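Local atomic coordinates of putative beta-glucosidase (Bifidobacterium adolescentis, PDB entry 5WAB), a protein that hydrolyses beta-glucosidic bonds as a family 3 glycoside hydrolase, releasing terminal sugar residues from glycosides. Residues A[69-82]-A[304-317]. Residues are numbered along the deposited sequence; the frame is centred on the assembly and turned at random.
Sequences TCFPPAAGLSSSWN and HDEVAHQAAIESMV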
ATOM      1  N   THR A  69      14.568   7.007 -11.613  1.00 33.34           N
ATOM      2  CA  THR A  69      13.532   6.122 -12.128  1.00 34.02           C
ATOM      3  C   THR A  69      12.243   6.313 -11.339  1.00 33.96           C
ATOM      4  O   THR A  69      12.220   6.131 -10.116  1.00 32.51           O
ATOM      5  CB  THR A  69      13.988   4.670 -12.058  1.00 33.29           C
ATOM      6  OG1 THR A  69      15.167   4.508 -12.857  1.00 34.47           O
ATOM      7  CG2 THR A  69      12.879   3.737 -12.566  1.00 32.58           C
ATOM      8  N   CYS A  70      11.171   6.684 -12.033  1.00 34.48           N
ATOM      9  CA  CYS A  70       9.865   6.840 -11.404  1.00 34.06           C
ATOM     10  C   CYS A  70       9.154   5.496 -11.486  1.00 35.16           C
ATOM     11  O   CYS A  70       8.602   5.132 -12.526  1.00 40.13           O
ATOM     12  CB  CYS A  70       9.069   7.953 -12.078  1.00 35.23           C
ATOM     13  SG  CYS A  70       7.434   8.269 -11.348  1.00 34.92           S
ATOM     14  N   PHE A  71       9.175   4.750 -10.391  1.00 32.57           N
ATOM     15  CA  PHE A  71       8.482   3.474 -10.356  1.00 31.73           C
ATOM     16  C   PHE A  71       6.981   3.696 -10.198  1.00 30.52           C
ATOM     17  O   PHE A  71       6.545   4.775  -9.789  1.00 29.81           O
ATOM     18  CB  PHE A  71       9.025   2.620  -9.215  1.00 29.38           C
ATOM     19  CG  PHE A  71      10.466   2.251  -9.381  1.00 30.46           C
ATOM     20  CD1 PHE A  71      10.831   1.144 -10.128  1.00 31.21           C
ATOM     21  CD2 PHE A  71      11.460   3.011  -8.790  1.00 30.13           C
ATOM     22  CE1 PHE A  71      12.159   0.805 -10.288  1.00 31.05           C
ATOM     23  CE2 PHE A  71      12.789   2.678  -8.946  1.00 29.62           C
ATOM     24  CZ  PHE A  71      13.139   1.572  -9.697  1.00 30.33           C
ATOM     25  N   PRO A  72       6.162   2.697 -10.518  1.00 29.49           N
ATOM     26  CA  PRO A  72       4.721   2.859 -10.342  1.00 28.57           C
ATOM     27  C   PRO A  72       4.391   3.120  -8.887  1.00 25.33           C
ATOM     28  O   PRO A  72       4.935   2.453  -7.993  1.00 24.22           O
ATOM     29  CB  PRO A  72       4.144   1.514 -10.820  1.00 28.76           C
ATOM     30  CG  PRO A  72       5.292   0.562 -10.785  1.00 28.85           C
ATOM     31  CD  PRO A  72       6.490   1.392 -11.122  1.00 29.65           C
ATOM     32  N   PRO A  73       3.549   4.118  -8.610  1.00 22.92           N
ATOM     33  CA  PRO A  73       3.070   4.325  -7.242  1.00 20.93           C
ATOM     34  C   PRO A  73       2.393   3.080  -6.696  1.00 20.72           C
ATOM     35  O   PRO A  73       1.907   2.224  -7.435  1.00 20.66           O
ATOM     36  CB  PRO A  73       2.080   5.483  -7.386  1.00 21.88           C
ATOM     37  CG  PRO A  73       2.600   6.250  -8.563  1.00 23.90           C
ATOM     38  CD  PRO A  73       3.146   5.214  -9.510  1.00 23.55           C
ATOM     39  N   ALA A  74       2.357   3.001  -5.366  1.00 22.97           N
ATOM     40  CA  ALA A  74       1.917   1.780  -4.700  1.00 23.87           C
ATOM     41  C   ALA A  74       0.483   1.401  -5.063  1.00 26.48           C
ATOM     42  O   ALA A  74       0.153   0.211  -5.090  1.00 30.16           O
ATOM     43  CB  ALA A  74       2.074   1.936  -3.188  1.00 23.43           C
ATOM     44  N   ALA A  75      -0.381   2.383  -5.341  1.00 26.38           N
ATOM     45  CA  ALA A  75      -1.752   2.064  -5.736  1.00 27.96           C
ATOM     46  C   ALA A  75      -1.785   1.181  -6.973  1.00 28.67           C
ATOM     47  O   ALA A  75      -2.751   0.438  -7.184  1.00 29.38           O
ATOM     48  CB  ALA A  75      -2.553   3.339  -5.984  1.00 28.87           C
ATOM     49  N   GLY A  76      -0.760   1.275  -7.814  1.00 27.88           N
ATOM     50  CA  GLY A  76      -0.613   0.389  -8.948  1.00 26.66           C
ATOM     51  C   GLY A  76       0.163  -0.860  -8.590  1.00 25.77           C
ATOM     52  O   GLY A  76      -0.291  -1.975  -8.861  1.00 26.09           O
ATOM     53  N   LEU A  77       1.330  -0.686  -7.962  1.00 25.21           N
ATOM     54  CA  LEU A  77       2.199  -1.824  -7.681  1.00 24.94           C
ATOM     55  C   LEU A  77       1.551  -2.826  -6.737  1.00 23.68           C
ATOM     56  O   LEU A  77       1.890  -4.013  -6.779  1.00 22.51           O
ATOM     57  CB  LEU A  77       3.533  -1.343  -7.098  1.00 23.32           C
ATOM     58  CG  LEU A  77       4.668  -2.372  -7.083  1.00 23.07           C
ATOM     59  CD1 LEU A  77       4.838  -2.980  -8.470  1.00 24.76           C
ATOM     60  CD2 LEU A  77       5.969  -1.738  -6.638  1.00 22.83           C
ATOM     61  N   SER A  78       0.598  -2.386  -5.917  1.00 24.04           N
ATOM     62  CA  SER A  78      -0.127  -3.302  -5.050  1.00 23.71           C
ATOM     63  C   SER A  78      -0.979  -4.297  -5.819  1.00 24.84           C
ATOM     64  O   SER A  78      -1.437  -5.278  -5.227  1.00 27.10           O
ATOM     65  CB  SER A  78      -1.008  -2.515  -4.087  1.00 24.14           C
ATOM     66  OG  SER A  78      -1.938  -1.707  -4.791  1.00 24.82           O
ATOM     67  N   SER A  79      -1.215  -4.067  -7.108  1.00 25.59           N
ATOM     68  CA  SER A  79      -1.940  -5.034  -7.919  1.00 25.85           C
ATOM     69  C   SER A  79      -1.116  -6.274  -8.234  1.00 26.31           C
ATOM     70  O   SER A  79      -1.683  -7.276  -8.680  1.00 28.75           O
ATOM     71  CB  SER A  79      -2.403  -4.370  -9.217  1.00 27.76           C
ATOM     72  OG  SER A  79      -3.110  -3.168  -8.951  1.00 25.88           O
ATOM     73  N   SER A  80       0.199  -6.228  -8.021  1.00 25.61           N
ATOM     74  CA  SER A  80       1.083  -7.324  -8.408  1.00 26.41           C
ATOM     75  C   SER A  80       1.000  -8.518  -7.464  1.00 26.88           C
ATOM     76  O   SER A  80       1.202  -9.654  -7.905  1.00 28.57           O
ATOM     77  CB  SER A  80       2.526  -6.827  -8.468  1.00 24.85           C
ATOM     78  OG  SER A  80       2.962  -6.442  -7.175  1.00 21.35           O
ATOM     79  N   TRP A  81       0.739  -8.283  -6.174  1.00 24.79           N
ATOM     80  CA  TRP A  81       0.768  -9.341  -5.157  1.00 25.55           C
ATOM     81  C   TRP A  81       2.070 -10.134  -5.241  1.00 26.24           C
ATOM     82  O   TRP A  81       2.097 -11.351  -5.055  1.00 28.13           O
ATOM     83  CB  TRP A  81      -0.449 -10.265  -5.286  1.00 26.57           C
ATOM     84  CG  TRP A  81      -1.779  -9.590  -5.025  1.00 26.49           C
ATOM     85  CD1 TRP A  81      -2.236  -8.435  -5.594  1.00 27.59           C
ATOM     86  CD2 TRP A  81      -2.833 -10.054  -4.166  1.00 25.40           C
ATOM     87  NE1 TRP A  81      -3.493  -8.140  -5.127  1.00 26.06           N
ATOM     88  CE2 TRP A  81      -3.884  -9.119  -4.253  1.00 25.23           C
ATOM     89  CE3 TRP A  81      -2.986 -11.163  -3.328  1.00 25.60           C
ATOM     90  CZ2 TRP A  81      -5.070  -9.259  -3.533  1.00 24.82           C
ATOM     91  CZ3 TRP A  81      -4.167 -11.301  -2.618  1.00 25.84           C
ATOM     92  CH2 TRP A  81      -5.191 -10.354  -2.723  1.00 25.03           C
ATOM     93  N   ASN A  82       3.166  -9.429  -5.522  1.00 26.79           N
ATOM     94  CA  ASN A  82       4.448 -10.040  -5.878  1.00 27.35           C
ATOM     95  C   ASN A  82       5.545  -9.441  -5.013  1.00 26.07           C
ATOM     96  O   ASN A  82       6.235  -8.499  -5.428  1.00 27.30           O
ATOM     97  CB  ASN A  82       4.763  -9.841  -7.363  1.00 28.90           C
ATOM     98  CG  ASN A  82       5.917 -10.709  -7.842  1.00 31.34           C
ATOM     99  OD1 ASN A  82       6.711 -11.210  -7.040  1.00 30.73           O
ATOM    100  ND2 ASN A  82       6.022 -10.881  -9.158  1.00 33.08           N
ATOM    101  N   HIS A 304      17.413  -0.224 -14.492  1.00 35.93           N
ATOM    102  CA  HIS A 304      16.370   0.214 -13.571  1.00 35.82           C
ATOM    103  C   HIS A 304      15.070   0.504 -14.310  1.00 37.81           C
ATOM    104  O   HIS A 304      13.980   0.243 -13.788  1.00 36.32           O
ATOM    105  CB  HIS A 304      16.829   1.454 -12.800  1.00 34.22           C
ATOM    106  CG  HIS A 304      17.901   1.182 -11.792  1.00 33.53           C
ATOM    107  ND1 HIS A 304      18.303   2.119 -10.865  1.00 33.00           N
ATOM    108  CD2 HIS A 304      18.660   0.083 -11.568  1.00 33.79           C
ATOM    109  CE1 HIS A 304      19.258   1.608 -10.108  1.00 32.74           C
ATOM    110  NE2 HIS A 304      19.497   0.375 -10.516  1.00 33.25           N
ATOM    111  N   ASP A 305      15.165   1.027 -15.534  1.00 41.81           N
ATOM    112  CA  ASP A 305      13.967   1.283 -16.325  1.00 45.84           C
ATOM    113  C   ASP A 305      13.262  -0.011 -16.700  1.00 44.52           C
ATOM    114  O   ASP A 305      12.036  -0.021 -16.867  1.00 42.31           O
ATOM    115  CB  ASP A 305      14.326   2.076 -17.581  1.00 53.16           C
ATOM    116  CG  ASP A 305      13.120   2.401 -18.428  1.00 58.51           C
ATOM    117  OD1 ASP A 305      12.173   3.018 -17.901  1.00 59.62           O
ATOM    118  OD2 ASP A 305      13.117   2.037 -19.618  1.00 62.45           O
ATOM    119  N   GLU A 306      14.014  -1.109 -16.817  1.00 45.04           N
ATOM    120  CA  GLU A 306      13.399  -2.401 -17.101  1.00 45.26           C
ATOM    121  C   GLU A 306      12.697  -2.961 -15.874  1.00 40.11           C
ATOM    122  O   GLU A 306      11.658  -3.618 -16.002  1.00 39.97           O
ATOM    123  CB  GLU A 306      14.448  -3.385 -17.604  1.00 50.12           C
ATOM    124  CG  GLU A 306      14.969  -3.073 -18.988  1.00 53.99           C
ATOM    125  CD  GLU A 306      16.146  -3.945 -19.368  1.00 56.16           C
ATOM    126  OE1 GLU A 306      16.580  -4.754 -18.520  1.00 56.99           O
ATOM    127  OE2 GLU A 306      16.623  -3.832 -20.519  1.00 57.62           O
ATOM    128  N   VAL A 307      13.243  -2.720 -14.685  1.00 36.91           N
ATOM    129  CA  VAL A 307      12.521  -3.084 -13.472  1.00 33.54           C
ATOM    130  C   VAL A 307      11.209  -2.315 -13.406  1.00 31.30           C
ATOM    131  O   VAL A 307      10.157  -2.879 -13.080  1.00 31.01           O
ATOM    132  CB  VAL A 307      13.406  -2.839 -12.233  1.00 32.32           C
ATOM    133  CG1 VAL A 307      12.628  -3.078 -10.944  1.00 30.51           C
ATOM    134  CG2 VAL A 307      14.636  -3.740 -12.287  1.00 32.03           C
ATOM    135  N   ALA A 308      11.242  -1.025 -13.757  1.00 30.46           N
ATOM    136  CA  ALA A 308      10.020  -0.230 -13.830  1.00 29.66           C
ATOM    137  C   ALA A 308       9.084  -0.738 -14.919  1.00 29.13           C
ATOM    138  O   ALA A 308       7.859  -0.660 -14.774  1.00 27.22           O
ATOM    139  CB  ALA A 308      10.362   1.241 -14.068  1.00 30.57           C
ATOM    140  N   HIS A 309       9.642  -1.252 -16.017  1.00 29.81           N
ATOM    141  CA  HIS A 309       8.816  -1.833 -17.070  1.00 31.04           C
ATOM    142  C   HIS A 309       8.058  -3.047 -16.549  1.00 31.48           C
ATOM    143  O   HIS A 309       6.844  -3.165 -16.749  1.00 28.69           O
ATOM    144  CB  HIS A 309       9.694  -2.202 -18.270  1.00 32.79           C
ATOM    145  CG  HIS A 309       8.928  -2.652 -19.476  1.00 33.26           C
ATOM    146  ND1 HIS A 309       7.552  -2.605 -19.549  1.00 32.69           N
ATOM    147  CD2 HIS A 309       9.349  -3.164 -20.657  1.00 34.51           C
ATOM    148  CE1 HIS A 309       7.158  -3.067 -20.722  1.00 34.00           C
ATOM    149  NE2 HIS A 309       8.229  -3.415 -21.413  1.00 35.29           N
ATOM    150  N   GLN A 310       8.762  -3.960 -15.875  1.00 31.11           N
ATOM    151  CA  GLN A 310       8.096  -5.139 -15.327  1.00 30.76           C
ATOM    152  C   GLN A 310       7.156  -4.759 -14.187  1.00 28.32           C
ATOM    153  O   GLN A 310       6.049  -5.301 -14.079  1.00 27.20           O
ATOM    154  CB  GLN A 310       9.126  -6.170 -14.859  1.00 32.19           C
ATOM    155  CG  GLN A 310       8.493  -7.451 -14.317  1.00 34.01           C
ATOM    156  CD  GLN A 310       7.640  -8.190 -15.358  1.00 36.38           C
ATOM    157  OE1 GLN A 310       7.890  -8.112 -16.562  1.00 37.63           O
ATOM    158  NE2 GLN A 310       6.616  -8.896 -14.888  1.00 36.08           N
ATOM    159  N   ALA A 311       7.579  -3.831 -13.325  1.00 27.45           N
ATOM    160  CA  ALA A 311       6.695  -3.359 -12.262  1.00 27.00           C
ATOM    161  C   ALA A 311       5.442  -2.702 -12.833  1.00 24.96           C
ATOM    162  O   ALA A 311       4.359  -2.797 -12.243  1.00 24.48           O
ATOM    163  CB  ALA A 311       7.442  -2.390 -11.344  1.00 23.90           C
ATOM    164  N   ALA A 312       5.575  -2.005 -13.963  1.00 25.82           N
ATOM    165  CA  ALA A 312       4.413  -1.369 -14.576  1.00 28.11           C
ATOM    166  C   ALA A 312       3.459  -2.403 -15.159  1.00 29.51           C
ATOM    167  O   ALA A 312       2.236  -2.249 -15.064  1.00 31.11           O
ATOM    168  CB  ALA A 312       4.850  -0.373 -15.649  1.00 28.33           C
ATOM    169  N   ILE A 313       3.999  -3.460 -15.769  1.00 30.15           N
ATOM    170  CA  ILE A 313       3.160  -4.511 -16.340  1.00 30.28           C
ATOM    171  C   ILE A 313       2.256  -5.117 -15.274  1.00 30.18           C
ATOM    172  O   ILE A 313       1.054  -5.316 -15.489  1.00 30.40           O
ATOM    173  CB  ILE A 313       4.033  -5.586 -17.013  1.00 30.09           C
ATOM    174  CG1 ILE A 313       4.692  -5.025 -18.272  1.00 32.33           C
ATOM    175  CG2 ILE A 313       3.218  -6.820 -17.322  1.00 29.76           C
ATOM    176  CD1 ILE A 313       5.514  -6.037 -19.028  1.00 33.01           C
ATOM    177  N   GLU A 314       2.820  -5.420 -14.105  1.00 29.18           N
ATOM    178  CA  GLU A 314       2.069  -6.070 -13.041  1.00 28.81           C
ATOM    179  C   GLU A 314       1.276  -5.097 -12.173  1.00 27.76           C
ATOM    180  O   GLU A 314       0.753  -5.501 -11.130  1.00 27.42           O
ATOM    181  CB  GLU A 314       3.019  -6.910 -12.194  1.00 27.92           C
ATOM    182  CG  GLU A 314       3.718  -7.959 -13.027  1.00 30.17           C
ATOM    183  CD  GLU A 314       4.339  -9.058 -12.201  1.00 32.30           C
ATOM    184  OE1 GLU A 314       3.811  -9.371 -11.112  1.00 32.09           O
ATOM    185  OE2 GLU A 314       5.359  -9.610 -12.651  1.00 34.76           O
ATOM    186  N   SER A 315       1.144  -3.842 -12.586  1.00 27.91           N
ATOM    187  CA  SER A 315       0.325  -2.881 -11.868  1.00 26.93           C
ATOM    188  C   SER A 315      -1.062  -2.722 -12.475  1.00 30.25           C
ATOM    189  O   SER A 315      -1.858  -1.934 -11.958  1.00 30.69           O
ATOM    190  CB  SER A 315       1.024  -1.524 -11.823  1.00 25.99           C
ATOM    191  OG  SER A 315       2.205  -1.606 -11.046  1.00 28.21           O
ATOM    192  N   MET A 316      -1.373  -3.456 -13.544  1.00 30.08           N
ATOM    193  CA  MET A 316      -2.651  -3.351 -14.235  1.00 30.22           C
ATOM    194  C   MET A 316      -3.580  -4.482 -13.821  1.00 29.58           C
ATOM    195  O   MET A 316      -3.155  -5.635 -13.701  1.00 28.05           O
ATOM    196  CB  MET A 316      -2.452  -3.408 -15.745  1.00 32.19           C
ATOM    197  CG  MET A 316      -1.290  -2.605 -16.242  1.00 32.18           C
ATOM    198  SD  MET A 316      -1.161  -2.762 -18.020  1.00 34.37           S
ATOM    199  CE  MET A 316       0.478  -2.097 -18.272  1.00 35.17           C
ATOM    200  N   VAL A 317      -4.854  -4.149 -13.629  1.00 30.29           N
ATOM    201  CA  VAL A 317      -5.905  -5.124 -13.353  1.00 30.35           C
ATOM    202  C   VAL A 317      -6.891  -5.108 -14.516  1.00 31.16           C
ATOM    203  O   VAL A 317      -7.417  -4.046 -14.874  1.00 31.66           O
ATOM    204  CB  VAL A 317      -6.624  -4.832 -12.028  1.00 29.30           C
ATOM    205  CG1 VAL A 317      -7.669  -5.902 -11.750  1.00 28.08           C
ATOM    206  CG2 VAL A 317      -5.627  -4.725 -10.893  1.00 26.33           C
TER
HETATM  207  O   HOH W   1      -0.115  -8.020 -11.620  1.00 23.63           O
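The chain from T69 to P72 runs alongside the helix ending at I313, its CA atoms coming as near as 5.3 Å at F71 and A308, then turns past that helix's C-terminal end, where G76 packs against S315. A308 CB meets T69 CG2 at 3.8 Å; F71 CD1 meets A308 CB and F71 CE1 meets V307 CG1, each about 4.0 Å away, while T69 CG2 also sits over one face of that ring, offset toward its rim. T69 OG1 and H304 ND1 both bond to E96. One helical turn on, A311 CB touches P72 CG at 3.7 Å and L77 CD1 at 3.9 Å. The contact joins the N-terminal, TIM-barrel-related domain of family 3 enzymes to the helix leading into strand 317-321 of the following mixed sheet. At the turn, S315 OG bonds back to A311 O at 2.7 Å, and S315 CA makes a CH...O contact with G76 O. E314 extends its chain to N82, whose ND2 gives OE1 a weak but straight bond of 3.3 Å (177°), the amide and carboxylate planes 32° apart, while N82 OD1 caps L85 N at the start of helix 83-99; Q310 NE2 donates to the anti lone pair of E314 OE2, and K607 forms a salt bridge with OE1. A glutamine in place of E314 would probably leave the K607 ammonium without its carboxylate mate. A water donates to E314 O and, weakly, to S79 O.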